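Local structure of fat acid-binding protein (Eubacterium ventriosum, 3NYI) at residues 20-25 and 265-270; 89-92 and 98-101; 142-147 and 291-296. The protein holds a stearic acid molecule in this structure and probably works as a fatty-acid-binding protein of the DegV family. All coordinates share one frame; numbering follows the deposited sequence.

Contact 1. Residues 20-25 and 265-270; sequences LEKHDV and DSETNV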
loop_
_atom_site.group_PDB
_atom_site.type_symbol
_atom_site.label_atom_id
_atom_site.label_comp_id
_atom_site.label_asym_id
_atom_site.label_seq_id
_atom_site.Cartn_x
_atom_site.Cartn_y
_atom_site.Cartn_z
ATOM N N LEU A 20 8.517 -3.268 11.079
ATOM C CA LEU A 20 9.800 -2.989 10.445
ATOM C C LEU A 20 10.962 -3.480 11.307
ATOM O O LEU A 20 11.895 -4.103 10.806
ATOM C CB LEU A 20 9.950 -1.493 10.152
ATOM C CG LEU A 20 8.894 -0.921 9.200
ATOM C CD1 LEU A 20 9.097 0.572 9.040
ATOM C CD2 LEU A 20 8.956 -1.619 7.851
ATOM N N GLU A 21 10.901 -3.193 12.601
ATOM C CA GLU A 21 11.949 -3.636 13.511
ATOM C C GLU A 21 11.954 -5.156 13.649
ATOM O O GLU A 21 13.003 -5.796 13.555
ATOM C CB GLU A 21 11.797 -2.977 14.882
ATOM C CG GLU A 21 12.854 -3.423 15.882
ATOM C CD GLU A 21 12.880 -2.572 17.135
ATOM O OE1 GLU A 21 12.140 -2.895 18.087
ATOM O OE2 GLU A 21 13.643 -1.581 17.167
ATOM N N LYS A 22 10.778 -5.730 13.857
ATOM C CA LYS A 22 10.658 -7.168 14.052
ATOM C C LYS A 22 11.204 -7.978 12.886
ATOM O O LYS A 22 11.915 -8.961 13.094
ATOM C CB LYS A 22 9.208 -7.550 14.290
ATOM C CG LYS A 22 9.000 -9.028 14.537
ATOM C CD LYS A 22 7.569 -9.280 14.931
ATOM C CE LYS A 22 7.308 -10.748 15.201
ATOM N NZ LYS A 22 5.842 -10.971 15.292
ATOM N N HIS A 23 10.889 -7.558 11.661
ATOM C CA HIS A 23 11.233 -8.343 10.479
ATOM C C HIS A 23 12.370 -7.766 9.631
ATOM O O HIS A 23 12.611 -8.230 8.517
ATOM C CB HIS A 23 9.998 -8.541 9.606
ATOM C CG HIS A 23 8.883 -9.266 10.295
ATOM N ND1 HIS A 23 8.936 -10.610 10.574
ATOM C CD2 HIS A 23 7.684 -8.827 10.745
ATOM C CE1 HIS A 23 7.813 -10.979 11.173
ATOM N NE2 HIS A 23 7.037 -9.916 11.284
ATOM N N ASP A 24 13.054 -6.754 10.156
ATOM C CA ASP A 24 14.205 -6.155 9.489
ATOM C C ASP A 24 13.892 -5.646 8.070
ATOM O O ASP A 24 14.603 -5.966 7.116
ATOM C CB ASP A 24 15.373 -7.148 9.454
ATOM C CG ASP A 24 16.690 -6.485 9.107
ATOM O OD1 ASP A 24 16.831 -5.276 9.393
ATOM O OD2 ASP A 24 17.581 -7.169 8.556
ATOM N N VAL A 25 12.824 -4.863 7.941
ATOM C CA VAL A 25 12.457 -4.260 6.659
ATOM C C VAL A 25 12.881 -2.794 6.654
ATOM O O VAL A 25 12.632 -2.063 7.611
ATOM C CB VAL A 25 10.942 -4.380 6.388
ATOM C CG1 VAL A 25 10.539 -3.587 5.131
ATOM C CG2 VAL A 25 10.536 -5.858 6.273
ATOM N N ASP A 265 -5.403 -10.427 10.405
ATOM C CA ASP A 265 -3.991 -10.552 10.726
ATOM C C ASP A 265 -3.484 -9.178 11.120
ATOM O O ASP A 265 -3.227 -8.335 10.269
ATOM C CB ASP A 265 -3.197 -11.131 9.560
ATOM C CG ASP A 265 -3.066 -12.644 9.653
ATOM O OD1 ASP A 265 -1.919 -13.134 9.770
ATOM O OD2 ASP A 265 -4.113 -13.339 9.639
ATOM N N SER A 266 -3.356 -8.956 12.424
ATOM C CA SER A 266 -3.164 -7.609 12.940
ATOM C C SER A 266 -1.803 -7.022 12.601
ATOM O O SER A 266 -1.642 -5.801 12.570
ATOM C CB SER A 266 -3.409 -7.577 14.453
ATOM O OG SER A 266 -2.587 -8.523 15.104
ATOM N N GLU A 267 -0.821 -7.882 12.345
ATOM C CA GLU A 267 0.515 -7.395 12.019
ATOM C C GLU A 267 0.497 -6.490 10.791
ATOM O O GLU A 267 1.292 -5.551 10.692
ATOM C CB GLU A 267 1.487 -8.554 11.784
ATOM C CG GLU A 267 2.236 -9.014 13.018
ATOM C CD GLU A 267 3.550 -9.708 12.668
ATOM O OE1 GLU A 267 4.609 -9.239 13.136
ATOM O OE2 GLU A 267 3.523 -10.709 11.915
ATOM N N THR A 268 -0.416 -6.776 9.866
ATOM C CA THR A 268 -0.480 -6.038 8.600
ATOM C C THR A 268 -1.672 -5.090 8.477
ATOM O O THR A 268 -1.950 -4.577 7.397
ATOM C CB THR A 268 -0.413 -6.978 7.380
ATOM O OG1 THR A 268 -1.227 -8.140 7.614
ATOM C CG2 THR A 268 1.043 -7.421 7.143
ATOM N N ASN A 269 -2.378 -4.856 9.579
ATOM C CA ASN A 269 -3.295 -3.729 9.637
ATOM C C ASN A 269 -2.431 -2.481 9.459
ATOM O O ASN A 269 -1.292 -2.462 9.901
ATOM C CB ASN A 269 -3.994 -3.652 11.003
ATOM C CG ASN A 269 -5.068 -4.711 11.170
ATOM O OD1 ASN A 269 -5.466 -5.359 10.200
ATOM N ND2 ASN A 269 -5.547 -4.889 12.405
ATOM N N VAL A 270 -2.952 -1.451 8.812
ATOM C CA VAL A 270 -2.146 -0.242 8.633
ATOM C C VAL A 270 -2.901 1.033 8.946
ATOM O O VAL A 270 -4.103 1.140 8.700
ATOM C CB VAL A 270 -1.590 -0.132 7.201
ATOM C CG1 VAL A 270 -0.601 -1.265 6.920
ATOM C CG2 VAL A 270 -2.737 -0.100 6.167
#
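The imidazole of H23 meets the carboxylate of E267 at its edge. E267 CD lies in the ring plane, and the ring and carboxylate planes are turned 56° apart. One face of the ring carries the aliphatic part of K22: CG sits over the ring centre, 3.9 Å above its plane. K22 NZ and H23 NE2 reach OE1 from opposite sides of the carboxylate plane, H23 the less far out of it.

OE1 of E267 is the shared acceptor. H23 NE2 donates to E267 OE1 over 3.1 Å, with an N-H...O angle of 154°. It arrives on the syn side, somewhat tilted from the carboxylate plane. K22 NZ forms a salt bridge with E267 OE1 at 3.0 Å and comes from well above that plane. K22 CG is anti to the backbone N (chi1 -179°), and the rest of the chain is extended. This carries the ammonium group past the H23 ring to E267, whose side chain it crosses at about a right angle.

The contact lies at the surface. It joins the last turn of helix 17-23 to the short 3-10 turn before strand 270-271. The helix ends in a Schellman motif, with D24 at positive phi. On its other nitrogen, H23 ND1 is hydrogen-bonded to E143 at the end of helix 128-143.

With E267 cut back to an alanine, the K22 ammonium would probably lose its salt-bridge mate, and the H23 ring would be held less firmly, with its ND1 bond to E143 left. The two carboxylates, one at each nitrogen, probably favour the protonated imidazole, although the K22 ammonium nearby would oppose it. E267 would then balance two positive groups through one oxygen.

Contact 2. Residues 89-92 and 98-101; sequences CFTI and GSYN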
loop_
_atom_site.group_PDB
_atom_site.type_symbol
_atom_site.label_atom_id
_atom_site.label_comp_id
_atom_site.label_asym_id
_atom_site.label_seq_id
_atom_site.Cartn_x
_atom_site.Cartn_y
_atom_site.Cartn_z
ATOM N N CYS A 89 13.661 -5.513 -3.181
ATOM C CA CYS A 89 13.023 -4.218 -3.000
ATOM C C CYS A 89 11.624 -4.153 -3.627
ATOM O O CYS A 89 11.482 -4.361 -4.829
ATOM C CB CYS A 89 13.924 -3.135 -3.605
ATOM S SG CYS A 89 13.251 -1.473 -3.503
ATOM N N PHE A 90 10.607 -3.855 -2.811
ATOM C CA PHE A 90 9.220 -3.728 -3.290
ATOM C C PHE A 90 8.815 -2.265 -3.444
ATOM O O PHE A 90 9.145 -1.427 -2.610
ATOM C CB PHE A 90 8.244 -4.368 -2.303
ATOM C CG PHE A 90 8.420 -5.837 -2.143
ATOM C CD1 PHE A 90 7.612 -6.721 -2.849
ATOM C CD2 PHE A 90 9.382 -6.346 -1.278
ATOM C CE1 PHE A 90 7.765 -8.090 -2.703
ATOM C CE2 PHE A 90 9.540 -7.713 -1.122
ATOM C CZ PHE A 90 8.732 -8.589 -1.838
ATOM N N THR A 91 8.072 -1.960 -4.501
ATOM C CA THR A 91 7.603 -0.599 -4.693
ATOM C C THR A 91 6.112 -0.607 -4.920
ATOM O O THR A 91 5.516 -1.644 -5.241
ATOM C CB THR A 91 8.250 0.086 -5.921
ATOM O OG1 THR A 91 7.761 -0.521 -7.120
ATOM C CG2 THR A 91 9.753 -0.055 -5.885
ATOM N N ILE A 92 5.520 0.568 -4.755
ATOM C CA ILE A 92 4.121 0.777 -5.098
ATOM C C ILE A 92 3.924 0.438 -6.587
ATOM O O ILE A 92 4.877 0.504 -7.378
ATOM C CB ILE A 92 3.737 2.251 -4.804
ATOM C CG1 ILE A 92 2.213 2.457 -4.834
ATOM C CG2 ILE A 92 4.461 3.207 -5.792
ATOM C CD1 ILE A 92 1.770 3.893 -4.398
ATOM N N GLY A 98 6.262 6.560 -10.377
ATOM C CA GLY A 98 7.518 6.160 -10.977
ATOM C C GLY A 98 8.526 5.629 -9.964
ATOM O O GLY A 98 9.697 5.452 -10.289
ATOM N N SER A 99 8.067 5.348 -8.746
ATOM C CA SER A 99 8.929 4.779 -7.711
ATOM C C SER A 99 9.711 3.548 -8.189
ATOM O O SER A 99 10.918 3.447 -7.982
ATOM C CB SER A 99 8.096 4.449 -6.460
ATOM O OG SER A 99 8.904 3.884 -5.448
ATOM N N TYR A 100 9.015 2.594 -8.808
ATOM C CA TYR A 100 9.657 1.400 -9.321
ATOM C C TYR A 100 10.804 1.742 -10.261
ATOM O O TYR A 100 11.890 1.160 -10.184
ATOM C CB TYR A 100 8.616 0.530 -10.057
ATOM C CG TYR A 100 9.191 -0.622 -10.846
ATOM C CD1 TYR A 100 9.515 -1.824 -10.226
ATOM C CD2 TYR A 100 9.371 -0.525 -12.230
ATOM C CE1 TYR A 100 10.031 -2.885 -10.951
ATOM C CE2 TYR A 100 9.885 -1.585 -12.967
ATOM C CZ TYR A 100 10.215 -2.763 -12.317
ATOM O OH TYR A 100 10.711 -3.827 -13.036
ATOM N N ASN A 101 10.575 2.681 -11.167
ATOM C CA ASN A 101 11.622 2.983 -12.128
ATOM C C ASN A 101 12.806 3.752 -11.529
ATOM O O ASN A 101 13.919 3.665 -12.042
ATOM C CB ASN A 101 11.061 3.654 -13.379
ATOM C CG ASN A 101 10.572 2.623 -14.400
ATOM O OD1 ASN A 101 11.366 1.854 -14.965
ATOM N ND2 ASN A 101 9.280 2.571 -14.595
HETATM O O HOH W 1 6.131 2.451 -8.762
#
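T91 packs against the first turn of helix 99-113 through van der Waals contacts. Its OG1 comes to 3.2 Å from Y100 CB and lies near the plane of the Y100 ring at its edge. T91 CG2 rests 3.7 Å from Y100 CA. S99 adds two contacts: its OG lies 3.9 Å from T91 CB, and its CB lies 3.9 Å from I92 CG2.

No direct hydrogen bond joins the two segments. T91 OG1 instead donates to I92 O at 3.1 Å, tilted from the carbonyl plane. This bond fixes the threonine hydroxyl, with OG1 between the backbone N and the carbonyl carbon (chi1 70°). S99 OG bonds to Y73 OH and D10 OD2.

One bridging water accepts from Y100 N at 2.9 Å and lies 2.7 Å from I92 O, to which it may donate. At the nearest atoms the I92 side chain is about 4 Å from the bound stearic acid.

A short loop leads from strand 87-91 to G98, the helix N-cap. The contact packs the strand against the helix start, the first two elements of the beta-alpha-beta unit that continues into strand 119-123. Strands 6-10 and 119-123 flank strand 87-91, and Y73 of helix 70-81 touches T91.

Contact 3. Residues 142-147 and 291-296; sequences LEDGLS and RKYETL
Y293 reaches across to D144 and L146, and its side chain can be followed outward from CB. CG lies between the backbone N and the carbonyl carbon (chi1 85°), which aims the ring at the turn after helix 128-143. Near the rim of one ring face sits E294 CD, 3.5 Å above the plane. Further out, Y293 CE1 meets the isobutyl end of L146, which approaches the ring obliquely, with L146 CD2 at 3.9 Å and L146 CD1 at 4.1 Å from Y293 CE1. L146 and Y293 run alongside each other, pointing opposite ways. D144 OD2 lies at the ring edge, in plane, 3.6 Å from Y293 CE2.

At the tip, Y293 OH donates to D144 OD2 in a short hydrogen bond of 2.6 Å. OD2 uses its anti lone pair, the one away from the other carboxylate oxygen. The carboxylate and ring planes are 38° apart.

Both sides of the contact are turns. Helix 128-143 ends in a Schellman motif with G145 at positive phi, between the two partners of Y293. Y293 starts a 3-10 turn near the C terminus. There R291 NE and NH2 both bond side-on to T295 OG1, which in turn donates to K292 O. M141 and K154 also touch both L146 and Y293.

The contact is therefore polar at the phenol tip, with an apolar contact between L146 and Y293 CE1 beside it. E294 OE2 lies 4.5 Å from D144 OD2; if both are ionised, they would repel weakly. The bond from Y293 OH probably stabilises the negative charge on D144, whereas E294 nearby would work against it.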
loop_
_atom_site.group_PDB
_atom_site.type_symbol
_atom_site.label_atom_id
_atom_site.label_comp_id
_atom_site.label_asym_id
_atom_site.label_seq_id
_atom_site.Cartn_x
_atom_site.Cartn_y
_atom_site.Cartn_z
ATOM N N LEU A 142 10.428 -16.606 3.468
ATOM C CA LEU A 142 11.833 -16.655 3.834
ATOM C C LEU A 142 12.039 -17.153 5.258
ATOM O O LEU A 142 12.943 -17.934 5.508
ATOM C CB LEU A 142 12.492 -15.285 3.642
ATOM C CG LEU A 142 12.433 -14.778 2.200
ATOM C CD1 LEU A 142 13.303 -13.537 2.035
ATOM C CD2 LEU A 142 12.860 -15.864 1.222
ATOM N N GLU A 143 11.202 -16.713 6.191
ATOM C CA GLU A 143 11.316 -17.201 7.563
ATOM C C GLU A 143 10.940 -18.680 7.678
ATOM O O GLU A 143 11.489 -19.408 8.511
ATOM C CB GLU A 143 10.511 -16.321 8.527
ATOM C CG GLU A 143 11.046 -14.883 8.562
ATOM C CD GLU A 143 10.457 -14.025 9.671
ATOM O OE1 GLU A 143 9.573 -14.514 10.410
ATOM O OE2 GLU A 143 10.890 -12.852 9.792
ATOM N N ASP A 144 10.027 -19.133 6.825
ATOM C CA ASP A 144 9.641 -20.545 6.821
ATOM C C ASP A 144 10.659 -21.407 6.065
ATOM O O ASP A 144 10.484 -22.616 5.924
ATOM C CB ASP A 144 8.227 -20.737 6.250
ATOM C CG ASP A 144 7.157 -20.051 7.090
ATOM O OD1 ASP A 144 7.459 -19.693 8.249
ATOM O OD2 ASP A 144 6.015 -19.869 6.596
ATOM N N GLY A 145 11.720 -20.779 5.567
ATOM C CA GLY A 145 12.823 -21.528 4.991
ATOM C C GLY A 145 12.772 -21.790 3.496
ATOM O O GLY A 145 13.589 -22.543 2.976
ATOM N N LEU A 146 11.822 -21.182 2.794
ATOM C CA LEU A 146 11.833 -21.238 1.335
ATOM C C LEU A 146 13.040 -20.477 0.813
ATOM O O LEU A 146 13.446 -19.481 1.407
ATOM C CB LEU A 146 10.562 -20.611 0.751
ATOM C CG LEU A 146 9.353 -21.525 0.567
ATOM C CD1 LEU A 146 8.835 -22.010 1.907
ATOM C CD2 LEU A 146 8.261 -20.800 -0.203
ATOM N N SER A 147 13.602 -20.939 -0.301
ATOM C CA SER A 147 14.674 -20.214 -0.979
ATOM C C SER A 147 14.104 -19.013 -1.722
ATOM O O SER A 147 12.902 -18.957 -1.987
ATOM C CB SER A 147 15.342 -21.115 -2.004
ATOM O OG SER A 147 14.467 -21.327 -3.095
ATOM N N ARG A 291 -3.785 -14.057 -0.863
ATOM C CA ARG A 291 -3.756 -15.506 -0.670
ATOM C C ARG A 291 -2.613 -15.868 0.264
ATOM O O ARG A 291 -1.560 -15.239 0.224
ATOM C CB ARG A 291 -3.548 -16.248 -1.997
ATOM C CG ARG A 291 -4.802 -16.492 -2.808
ATOM C CD ARG A 291 -5.677 -17.531 -2.148
ATOM N NE ARG A 291 -5.071 -18.856 -2.185
ATOM C CZ ARG A 291 -5.316 -19.764 -3.127
ATOM N NH1 ARG A 291 -6.142 -19.489 -4.130
ATOM N NH2 ARG A 291 -4.720 -20.943 -3.069
ATOM N N LYS A 292 -2.817 -16.880 1.103
ATOM C CA LYS A 292 -1.704 -17.432 1.880
ATOM C C LYS A 292 -0.818 -18.242 0.946
ATOM O O LYS A 292 -1.300 -19.153 0.271
ATOM C CB LYS A 292 -2.203 -18.338 3.008
ATOM C CG LYS A 292 -3.232 -17.722 3.920
ATOM C CD LYS A 292 -4.010 -18.865 4.599
ATOM C CE LYS A 292 -4.826 -18.389 5.778
ATOM N NZ LYS A 292 -5.430 -19.554 6.488
ATOM N N TYR A 293 0.473 -17.923 0.900
ATOM C CA TYR A 293 1.366 -18.623 -0.030
ATOM C C TYR A 293 1.285 -20.154 0.091
ATOM O O TYR A 293 1.436 -20.854 -0.904
ATOM C CB TYR A 293 2.820 -18.155 0.108
ATOM C CG TYR A 293 3.590 -18.870 1.193
ATOM C CD1 TYR A 293 4.264 -20.058 0.924
ATOM C CD2 TYR A 293 3.642 -18.361 2.486
ATOM C CE1 TYR A 293 4.964 -20.725 1.919
ATOM C CE2 TYR A 293 4.345 -19.017 3.481
ATOM C CZ TYR A 293 4.999 -20.199 3.193
ATOM O OH TYR A 293 5.700 -20.848 4.183
ATOM N N GLU A 294 1.053 -20.653 1.305
ATOM C CA GLU A 294 1.008 -22.103 1.575
ATOM C C GLU A 294 -0.037 -22.821 0.740
ATOM O O GLU A 294 0.049 -24.034 0.520
ATOM C CB GLU A 294 0.672 -22.388 3.045
ATOM C CG GLU A 294 1.683 -21.883 4.038
ATOM C CD GLU A 294 1.309 -20.528 4.595
ATOM O OE1 GLU A 294 0.695 -19.732 3.853
ATOM O OE2 GLU A 294 1.629 -20.262 5.774
ATOM N N THR A 295 -1.043 -22.073 0.305
ATOM C CA THR A 295 -2.199 -22.655 -0.358
ATOM C C THR A 295 -2.052 -22.650 -1.878
ATOM O O THR A 295 -2.887 -23.204 -2.598
ATOM C CB THR A 295 -3.496 -21.921 0.067
ATOM O OG1 THR A 295 -3.463 -20.569 -0.401
ATOM C CG2 THR A 295 -3.617 -21.905 1.580
ATOM N N LEU A 296 -0.979 -22.040 -2.370
ATOM C CA LEU A 296 -0.825 -21.860 -3.809
ATOM C C LEU A 296 -0.310 -23.111 -4.506
ATOM O O LEU A 296 0.409 -23.912 -3.909
ATOM C CB LEU A 296 0.089 -20.668 -4.113
ATOM C CG LEU A 296 -0.580 -19.330 -3.812
ATOM C CD1 LEU A 296 0.414 -18.191 -3.992
ATOM C CD2 LEU A 296 -1.795 -19.141 -4.701
#

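From the N terminus, helix 17-23 comes first, and contact 1 ties its end to residues 265-270, closing a loop over most of the chain. Contact 2 is nested inside that loop. It closes a short one of its own, from strand 87-91 to the start of helix 99-113. Contact 3 opens later, at the end of helix 128-143, and closes at the C terminus after strand 285-291. It follows contact 2 in series but crosses contact 1. Contacts 1 and 3 meet where helices 17-23 and 128-143 end. Together they join elements flanking the sheet of strand 6-10 to those of the sheet holding strand 285-291.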